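Local coordinates for GDSL-like protein (Collinsella aerofaciens ATCC 25986, PDB 7BXD) that probably hydrolyses acyl esters as a GDSL-like acylhydrolase of the SGNH hydrolase superfamily, at residues I31-D36 with S53-L58; Y133-I138 with Y190-I195; K146-T151 with A235-V240. One frame throughout, in Å; residues are numbered along the deposited sequence.

Contact 1: I31-D36 with S53-L58; sequences ICCFGD and SWTSHL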
loop_
_atom_site.group_PDB
_atom_site.type_symbol
_atom_site.label_atom_id
_atom_site.label_comp_id
_atom_site.label_asym_id
_atom_site.label_seq_id
_atom_site.Cartn_x
_atom_site.Cartn_y
_atom_site.Cartn_z
ATOM N N ILE A 31 5.144 14.582 0.219
ATOM C CA ILE A 31 4.649 13.292 -0.266
ATOM C C ILE A 31 3.864 12.642 0.872
ATOM O O ILE A 31 4.438 12.338 1.927
ATOM C CB ILE A 31 5.812 12.392 -0.710
ATOM C CG1 ILE A 31 6.657 13.112 -1.787
ATOM C CG2 ILE A 31 5.273 11.053 -1.227
ATOM C CD1 ILE A 31 7.900 12.341 -2.218
ATOM N N CYS A 32 2.568 12.420 0.658
ATOM C CA CYS A 32 1.696 11.817 1.661
ATOM C C CYS A 32 1.557 10.321 1.377
ATOM O O CYS A 32 1.015 9.934 0.337
ATOM C CB CYS A 32 0.338 12.514 1.625
ATOM S SG CYS A 32 -0.824 11.843 2.812
ATOM N N CYS A 33 2.083 9.482 2.292
ATOM C CA CYS A 33 2.108 8.027 2.128
ATOM C C CYS A 33 0.955 7.425 2.933
ATOM O O CYS A 33 1.008 7.376 4.177
ATOM C CB CYS A 33 3.472 7.483 2.572
ATOM S SG CYS A 33 4.825 8.200 1.601
ATOM N N PHE A 34 -0.079 6.964 2.227
ATOM C CA PHE A 34 -1.315 6.474 2.815
ATOM C C PHE A 34 -1.272 4.946 2.683
ATOM O O PHE A 34 -1.204 4.421 1.558
ATOM C CB PHE A 34 -2.448 7.091 2.002
ATOM C CG PHE A 34 -3.841 6.892 2.542
ATOM C CD1 PHE A 34 -4.105 6.809 3.907
ATOM C CD2 PHE A 34 -4.922 6.867 1.646
ATOM C CE1 PHE A 34 -5.415 6.708 4.377
ATOM C CE2 PHE A 34 -6.242 6.777 2.111
ATOM C CZ PHE A 34 -6.493 6.704 3.476
ATOM N N GLY A 35 -1.240 4.244 3.816
ATOM C CA GLY A 35 -1.015 2.816 3.760
ATOM C C GLY A 35 -1.483 2.068 4.992
ATOM O O GLY A 35 -2.216 2.599 5.842
ATOM N N ASP A 36 -1.055 0.807 5.073
ATOM C CA ASP A 36 -1.437 -0.120 6.152
ATOM C C ASP A 36 -0.215 -0.360 7.054
ATOM O O ASP A 36 0.609 0.558 7.230
ATOM C CB ASP A 36 -2.112 -1.364 5.553
ATOM C CG ASP A 36 -1.205 -2.158 4.610
ATOM O OD1 ASP A 36 0.046 -2.056 4.730
ATOM O OD2 ASP A 36 -1.751 -2.866 3.739
ATOM N N SER A 53 10.047 2.855 9.140
ATOM C CA SER A 53 9.346 2.629 7.883
ATOM C C SER A 53 10.182 3.135 6.706
ATOM O O SER A 53 11.072 3.985 6.849
ATOM C CB SER A 53 8.030 3.400 7.896
ATOM O OG SER A 53 7.386 3.267 6.629
ATOM N N TRP A 54 9.867 2.614 5.515
ATOM C CA TRP A 54 10.438 3.173 4.293
ATOM C C TRP A 54 10.201 4.670 4.199
ATOM O O TRP A 54 11.003 5.387 3.572
ATOM C CB TRP A 54 9.881 2.444 3.068
ATOM C CG TRP A 54 8.391 2.469 2.927
ATOM C CD1 TRP A 54 7.509 1.530 3.420
ATOM C CD2 TRP A 54 7.588 3.444 2.235
ATOM N NE1 TRP A 54 6.220 1.861 3.063
ATOM C CE2 TRP A 54 6.237 3.029 2.337
ATOM C CE3 TRP A 54 7.881 4.618 1.512
ATOM C CZ2 TRP A 54 5.195 3.730 1.733
ATOM C CZ3 TRP A 54 6.836 5.311 0.903
ATOM C CH2 TRP A 54 5.514 4.871 1.029
ATOM N N THR A 55 9.103 5.183 4.798
ATOM C CA THR A 55 8.827 6.620 4.700
ATOM C C THR A 55 9.939 7.450 5.325
ATOM O O THR A 55 10.160 8.601 4.921
ATOM C CB THR A 55 7.505 6.972 5.396
ATOM O OG1 THR A 55 7.530 6.601 6.783
ATOM C CG2 THR A 55 6.329 6.254 4.723
ATOM N N SER A 56 10.635 6.896 6.316
ATOM C CA SER A 56 11.683 7.648 7.019
ATOM C C SER A 56 12.953 7.789 6.191
ATOM O O SER A 56 13.795 8.646 6.507
ATOM C CB SER A 56 12.020 6.978 8.358
ATOM O OG SER A 56 12.727 5.759 8.161
ATOM N N HIS A 57 13.120 6.958 5.159
ATOM C CA HIS A 57 14.290 7.005 4.293
ATOM C C HIS A 57 14.015 7.750 2.994
ATOM O O HIS A 57 14.953 8.186 2.321
ATOM C CB HIS A 57 14.714 5.572 3.917
ATOM C CG HIS A 57 15.097 4.721 5.080
ATOM N ND1 HIS A 57 16.368 4.724 5.601
ATOM C CD2 HIS A 57 14.385 3.822 5.803
ATOM C CE1 HIS A 57 16.417 3.880 6.617
ATOM N NE2 HIS A 57 15.229 3.313 6.756
ATOM N N LEU A 58 12.756 7.857 2.596
ATOM C CA LEU A 58 12.443 8.228 1.225
ATOM C C LEU A 58 12.827 9.679 0.931
ATOM O O LEU A 58 13.289 9.989 -0.176
ATOM C CB LEU A 58 10.947 8.001 0.980
ATOM C CG LEU A 58 10.513 8.348 -0.433
ATOM C CD1 LEU A 58 11.202 7.486 -1.508
ATOM C CD2 LEU A 58 8.992 8.222 -0.537
#
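Cys33 meets Trp54 through its sulfur. SG lies 3.4 Å from CH2 of Trp54, at the outer corner of the six-membered ring. The approach is oblique: SG is 4.4 Å from the centroid of that ring and 57° off its normal. This is a Cys sulfur-aromatic contact. Thr55 adds a second touch, its methyl CG2 3.8 Å from CB of Cys33. The same methyl sits 3.7 Å above one face of the Trp54 indole, offset toward the rim. The sulfur side chain thus has both an aromatic ring and a methyl against it. Trp54 CG stands between its own backbone N and carbonyl carbon (chi1 58°), and this turn brings the indole up to the strand. NE1 of Trp54 is hydrogen-bonded to the backbone O of Thr38, which helps fix how the ring is turned. Thr55 OG1 is hydrogen-bonded to ND2 of Asn69. Behind them, Ser53 OG accepts from Thr55 N at 3.2 Å, nearly straight at 171°. This capping bond steadies the turn into helix 55-61. Ser53 O takes both N and OG of Ser56. An inner parallel strand that ends at the Gly of a GDS sequence, with the Asp36 side chain just past it capping the next helix and a flanking helix packed alongside, is characteristic of the SGNH hydrolase fold.

Contact 2: Y133-I138 with Y190-I195; sequences YLIRTI and YSVPVI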
loop_
_atom_site.group_PDB
_atom_site.type_symbol
_atom_site.label_atom_id
_atom_site.label_comp_id
_atom_site.label_asym_id
_atom_site.label_seq_id
_atom_site.Cartn_x
_atom_site.Cartn_y
_atom_site.Cartn_z
ATOM N N TYR A 133 -13.498 4.687 -5.171
ATOM C CA TYR A 133 -13.756 5.787 -4.232
ATOM C C TYR A 133 -12.485 6.551 -3.908
ATOM O O TYR A 133 -12.492 7.788 -3.862
ATOM C CB TYR A 133 -14.387 5.250 -2.941
ATOM C CG TYR A 133 -14.668 6.338 -1.944
ATOM C CD1 TYR A 133 -13.696 6.713 -1.002
ATOM C CD2 TYR A 133 -15.919 6.986 -1.928
ATOM C CE1 TYR A 133 -13.944 7.713 -0.097
ATOM C CE2 TYR A 133 -16.179 7.990 -1.019
ATOM C CZ TYR A 133 -15.186 8.353 -0.112
ATOM O OH TYR A 133 -15.452 9.376 0.803
ATOM N N LEU A 134 -11.397 5.838 -3.593
ATOM C CA LEU A 134 -10.173 6.543 -3.214
ATOM C C LEU A 134 -9.694 7.448 -4.329
ATOM O O LEU A 134 -9.294 8.590 -4.083
ATOM C CB LEU A 134 -9.057 5.570 -2.838
ATOM C CG LEU A 134 -9.202 4.765 -1.534
ATOM C CD1 LEU A 134 -7.903 3.978 -1.335
ATOM C CD2 LEU A 134 -9.467 5.668 -0.345
ATOM N N ILE A 135 -9.694 6.965 -5.580
ATOM C CA ILE A 135 -9.158 7.796 -6.649
ATOM C C ILE A 135 -10.037 9.019 -6.864
ATOM O O ILE A 135 -9.534 10.150 -6.978
ATOM C CB ILE A 135 -8.976 6.986 -7.947
ATOM C CG1 ILE A 135 -7.877 5.923 -7.725
ATOM C CG2 ILE A 135 -8.647 7.929 -9.121
ATOM C CD1 ILE A 135 -7.830 4.838 -8.773
ATOM N N ARG A 136 -11.361 8.817 -6.890
ATOM C CA ARG A 136 -12.264 9.961 -7.079
ATOM C C ARG A 136 -12.107 10.963 -5.945
ATOM O O ARG A 136 -12.146 12.189 -6.161
ATOM C CB ARG A 136 -13.720 9.483 -7.167
ATOM C CG ARG A 136 -14.055 8.754 -8.473
ATOM C CD ARG A 136 -15.575 8.432 -8.531
ATOM N NE ARG A 136 -15.980 7.371 -7.602
ATOM C CZ ARG A 136 -16.714 7.528 -6.493
ATOM N NH1 ARG A 136 -17.143 8.727 -6.120
ATOM N NH2 ARG A 136 -17.017 6.463 -5.745
ATOM N N THR A 137 -11.989 10.459 -4.714
ATOM C CA THR A 137 -12.108 11.346 -3.558
ATOM C C THR A 137 -10.778 12.048 -3.268
ATOM O O THR A 137 -10.754 13.226 -2.875
ATOM C CB THR A 137 -12.651 10.560 -2.358
ATOM O OG1 THR A 137 -13.881 9.942 -2.754
ATOM C CG2 THR A 137 -12.920 11.483 -1.165
ATOM N N ILE A 138 -9.649 11.352 -3.462
ATOM C CA ILE A 138 -8.358 12.033 -3.392
ATOM C C ILE A 138 -8.334 13.167 -4.406
ATOM O O ILE A 138 -7.878 14.282 -4.106
ATOM C CB ILE A 138 -7.197 11.043 -3.616
ATOM C CG1 ILE A 138 -7.046 10.103 -2.408
ATOM C CG2 ILE A 138 -5.884 11.793 -3.922
ATOM C CD1 ILE A 138 -6.133 8.892 -2.643
ATOM N N TYR A 190 -8.680 5.555 -14.549
ATOM C CA TYR A 190 -8.387 6.938 -14.201
ATOM C C TYR A 190 -6.975 7.361 -14.583
ATOM O O TYR A 190 -6.501 8.401 -14.116
ATOM C CB TYR A 190 -8.647 7.164 -12.709
ATOM C CG TYR A 190 -10.107 6.939 -12.369
ATOM C CD1 TYR A 190 -11.097 7.826 -12.823
ATOM C CD2 TYR A 190 -10.504 5.855 -11.581
ATOM C CE1 TYR A 190 -12.424 7.636 -12.485
ATOM C CE2 TYR A 190 -11.846 5.657 -11.254
ATOM C CZ TYR A 190 -12.801 6.546 -11.704
ATOM O OH TYR A 190 -14.130 6.384 -11.419
ATOM N N SER A 191 -6.303 6.576 -15.430
ATOM C CA SER A 191 -4.972 6.916 -15.923
ATOM C C SER A 191 -3.946 7.113 -14.792
ATOM O O SER A 191 -3.008 7.917 -14.923
ATOM C CB SER A 191 -5.016 8.149 -16.843
ATOM O OG SER A 191 -5.967 7.911 -17.878
ATOM N N VAL A 192 -4.073 6.355 -13.699
ATOM C CA VAL A 192 -3.225 6.554 -12.520
ATOM C C VAL A 192 -1.904 5.795 -12.622
ATOM O O VAL A 192 -1.919 4.573 -12.776
ATOM C CB VAL A 192 -3.958 6.134 -11.239
ATOM C CG1 VAL A 192 -3.065 6.203 -10.020
ATOM C CG2 VAL A 192 -5.169 7.025 -11.015
ATOM N N PRO A 193 -0.747 6.450 -12.478
ATOM C CA PRO A 193 0.525 5.716 -12.452
ATOM C C PRO A 193 0.583 4.703 -11.312
ATOM O O PRO A 193 0.080 4.949 -10.205
ATOM C CB PRO A 193 1.548 6.838 -12.268
ATOM C CG PRO A 193 0.881 8.070 -12.790
ATOM C CD PRO A 193 -0.549 7.916 -12.383
ATOM N N VAL A 194 1.243 3.570 -11.591
ATOM C CA VAL A 194 1.364 2.471 -10.632
ATOM C C VAL A 194 2.828 2.068 -10.503
ATOM O O VAL A 194 3.526 1.925 -11.513
ATOM C CB VAL A 194 0.520 1.253 -11.073
ATOM C CG1 VAL A 194 0.746 0.067 -10.155
ATOM C CG2 VAL A 194 -0.960 1.616 -11.108
ATOM N N ILE A 195 3.279 1.849 -9.269
ATOM C CA ILE A 195 4.547 1.163 -8.994
ATOM C C ILE A 195 4.186 -0.247 -8.546
ATOM O O ILE A 195 3.531 -0.426 -7.514
ATOM C CB ILE A 195 5.358 1.892 -7.902
ATOM C CG1 ILE A 195 5.632 3.345 -8.301
ATOM C CG2 ILE A 195 6.655 1.101 -7.601
ATOM C CD1 ILE A 195 6.137 4.221 -7.186
#
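Tyr190 reaches over helix 127-141 with two unlike halves, an apolar root on Ile135 and a hydroxyl end beside Arg136. At the root, the methyl CG2 of Ile135 comes within 3.7 Å of CB of Tyr190. It is equally close to the start of the ring and approaches it obliquely. CG2 anti to the backbone N of Ile135 (CG1 at chi1 -66°) is set against Tyr190, and CD1 on the other branch lies 4.1 Å from CG2 of Val192. At the outer end, CG of Arg136 is 3.8 Å from OH of Tyr190. The hydroxyl sits at the guanidinium edge, near its plane, and the guanidinium and ring planes are 52° apart. Both polar ends share Asp132: its OD2 forms a salt bridge with NE of Arg136, and its OD1 is hydrogen-bonded to OH of Tyr190. A leucine in place of Tyr190 would probably leave Asp132 without its hydroxyl partner and uncover the aliphatic part of Arg136. Ser191, with positive phi, ends helix 176-189 in a Schellman motif and turns the chain so that Val192 also faces Ile135. The two helices and the lead-in to edge strand 194-195 are joined here on one side of the sheet, as in a three-layer alpha/beta/alpha sandwich.

Contact 3: K146-T151 with A235-V240; sequences KLVFMT and AGLTAV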
loop_
_atom_site.group_PDB
_atom_site.type_symbol
_atom_site.label_atom_id
_atom_site.label_comp_id
_atom_site.label_asym_id
_atom_site.label_seq_id
_atom_site.Cartn_x
_atom_site.Cartn_y
_atom_site.Cartn_z
ATOM N N LYS A 146 -0.333 14.957 -7.548
ATOM C CA LYS A 146 -0.090 13.729 -8.296
ATOM C C LYS A 146 -0.486 12.559 -7.404
ATOM O O LYS A 146 -0.351 12.628 -6.176
ATOM C CB LYS A 146 1.395 13.628 -8.675
ATOM C CG LYS A 146 1.784 14.413 -9.957
ATOM C CD LYS A 146 1.365 15.785 -10.116
ATOM C CE LYS A 146 2.380 16.440 -11.048
ATOM N NZ LYS A 146 2.570 17.842 -10.630
ATOM N N LEU A 147 -0.991 11.507 -8.006
ATOM C CA LEU A 147 -1.440 10.310 -7.292
ATOM C C LEU A 147 -0.789 9.095 -7.923
ATOM O O LEU A 147 -0.867 8.893 -9.149
ATOM C CB LEU A 147 -2.964 10.207 -7.415
ATOM C CG LEU A 147 -3.628 8.937 -6.878
ATOM C CD1 LEU A 147 -3.312 8.723 -5.391
ATOM C CD2 LEU A 147 -5.155 9.013 -7.117
ATOM N N VAL A 148 -0.160 8.272 -7.084
ATOM C CA VAL A 148 0.516 7.056 -7.530
ATOM C C VAL A 148 0.036 5.937 -6.615
ATOM O O VAL A 148 0.079 6.079 -5.382
ATOM C CB VAL A 148 2.054 7.202 -7.430
ATOM C CG1 VAL A 148 2.754 5.931 -7.856
ATOM C CG2 VAL A 148 2.578 8.389 -8.244
ATOM N N PHE A 149 -0.385 4.820 -7.199
ATOM C CA PHE A 149 -0.721 3.639 -6.408
ATOM C C PHE A 149 0.461 2.677 -6.448
ATOM O O PHE A 149 1.163 2.568 -7.457
ATOM C CB PHE A 149 -1.970 2.911 -6.938
ATOM C CG PHE A 149 -3.248 3.343 -6.273
ATOM C CD1 PHE A 149 -3.701 4.663 -6.385
ATOM C CD2 PHE A 149 -3.983 2.441 -5.501
ATOM C CE1 PHE A 149 -4.884 5.042 -5.749
ATOM C CE2 PHE A 149 -5.179 2.838 -4.891
ATOM C CZ PHE A 149 -5.628 4.137 -5.009
ATOM N N MET A 150 0.659 1.949 -5.348
ATOM C CA MET A 150 1.630 0.860 -5.297
ATOM C C MET A 150 0.890 -0.417 -4.965
ATOM O O MET A 150 0.145 -0.478 -3.986
ATOM C CB MET A 150 2.736 1.139 -4.247
ATOM C CG MET A 150 3.328 2.530 -4.424
ATOM S SD MET A 150 4.988 2.755 -3.751
ATOM C CE MET A 150 4.669 2.433 -2.010
ATOM N N THR A 151 1.059 -1.435 -5.794
ATOM C CA THR A 151 0.362 -2.696 -5.550
ATOM C C THR A 151 0.897 -3.354 -4.276
ATOM O O THR A 151 2.070 -3.178 -3.923
ATOM C CB THR A 151 0.518 -3.620 -6.750
ATOM O OG1 THR A 151 1.925 -3.758 -7.002
ATOM C CG2 THR A 151 -0.194 -3.091 -7.995
ATOM N N ALA A 235 13.099 4.642 -6.687
ATOM C CA ALA A 235 13.315 4.443 -8.120
ATOM C C ALA A 235 11.983 4.446 -8.849
ATOM O O ALA A 235 11.867 5.027 -9.942
ATOM C CB ALA A 235 14.067 3.130 -8.354
ATOM N N GLY A 236 10.970 3.799 -8.261
ATOM C CA GLY A 236 9.671 3.751 -8.895
ATOM C C GLY A 236 9.029 5.111 -9.029
ATOM O O GLY A 236 8.411 5.414 -10.051
ATOM N N LEU A 237 9.115 5.933 -7.984
ATOM C CA LEU A 237 8.504 7.263 -8.027
ATOM C C LEU A 237 9.204 8.157 -9.046
ATOM O O LEU A 237 8.550 8.886 -9.798
ATOM C CB LEU A 237 8.535 7.923 -6.645
ATOM C CG LEU A 237 7.478 7.481 -5.634
ATOM C CD1 LEU A 237 7.795 8.017 -4.245
ATOM C CD2 LEU A 237 6.088 7.934 -6.110
ATOM N N THR A 238 10.536 8.112 -9.069
ATOM C CA THR A 238 11.300 8.876 -10.047
ATOM C C THR A 238 10.947 8.454 -11.467
ATOM O O THR A 238 10.987 9.275 -12.393
ATOM C CB THR A 238 12.809 8.718 -9.730
ATOM O OG1 THR A 238 13.088 9.299 -8.429
ATOM C CG2 THR A 238 13.691 9.403 -10.751
ATOM N N ALA A 239 10.614 7.181 -11.671
ATOM C CA ALA A 239 10.290 6.666 -13.003
ATOM C C ALA A 239 8.946 7.171 -13.520
ATOM O O ALA A 239 8.766 7.231 -14.741
ATOM C CB ALA A 239 10.328 5.131 -13.014
ATOM N N VAL A 240 8.022 7.564 -12.644
ATOM C CA VAL A 240 6.675 7.971 -13.049
ATOM C C VAL A 240 6.353 9.422 -12.715
ATOM O O VAL A 240 5.311 9.914 -13.147
ATOM C CB VAL A 240 5.558 7.017 -12.563
ATOM C CG1 VAL A 240 5.801 5.592 -13.079
ATOM C CG2 VAL A 240 5.426 7.066 -11.047
#
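Val148, Leu237 and Val240 carry this contact, with Val148 of strand 146-150 at its middle. One methyl of the valine does the touching. CG2 of Val148 lies 4.1 Å from CD2 of Leu237, and 4.2 Å from CG2 of Val240. With CG2 set anti to its carbonyl carbon (CG1 at chi1 178°), this branch projects toward helix 223-240 and meets both residues. The side chain of Leu237 sets off at an angle to the strand, but its extended chain, with chi2 169°, carries CD2 across to the valine. The two side chains cross at a slant. Val240, three residues on, reaches the same methyl. It is exposed, so the contact runs out to the surface there. Outside the two segments, Ile195 of the neighbouring strand touches both Val148 and Leu237, and Cys241 is also against Val148. Met150, two residues along the strand, faces the same way. All of the touching atoms are methyl carbons at ordinary packing distances. The chemistry is therefore purely apolar: the C-terminal helix is held against the sheet here by shape and exclusion of water, without a directional bond across the two segments.

Contacts 1 and 3 each set a helix segment on a strand of the same parallel sheet; contact 2 sets helix 127-141 on the loop that leads into strand 194-195. Contact 1 is wholly buried, and contact 3 is buried except at Val240. They meet where Leu58 packs on Leu237 and Trp54 on Met150, so helices 55-61 and 223-240 lie on the same side. Contact 2 is partly buried, with its helix on the other side. It joins contact 3 where the backbones of Pro193 and Ile195 pair with that of Phe149. It reaches contact 1 through Phe34 and Leu134. The chemistry follows the place: sulfur and indole in contact 1, methyl packing in contact 3, and in contact 2 an apolar base with a polar rim.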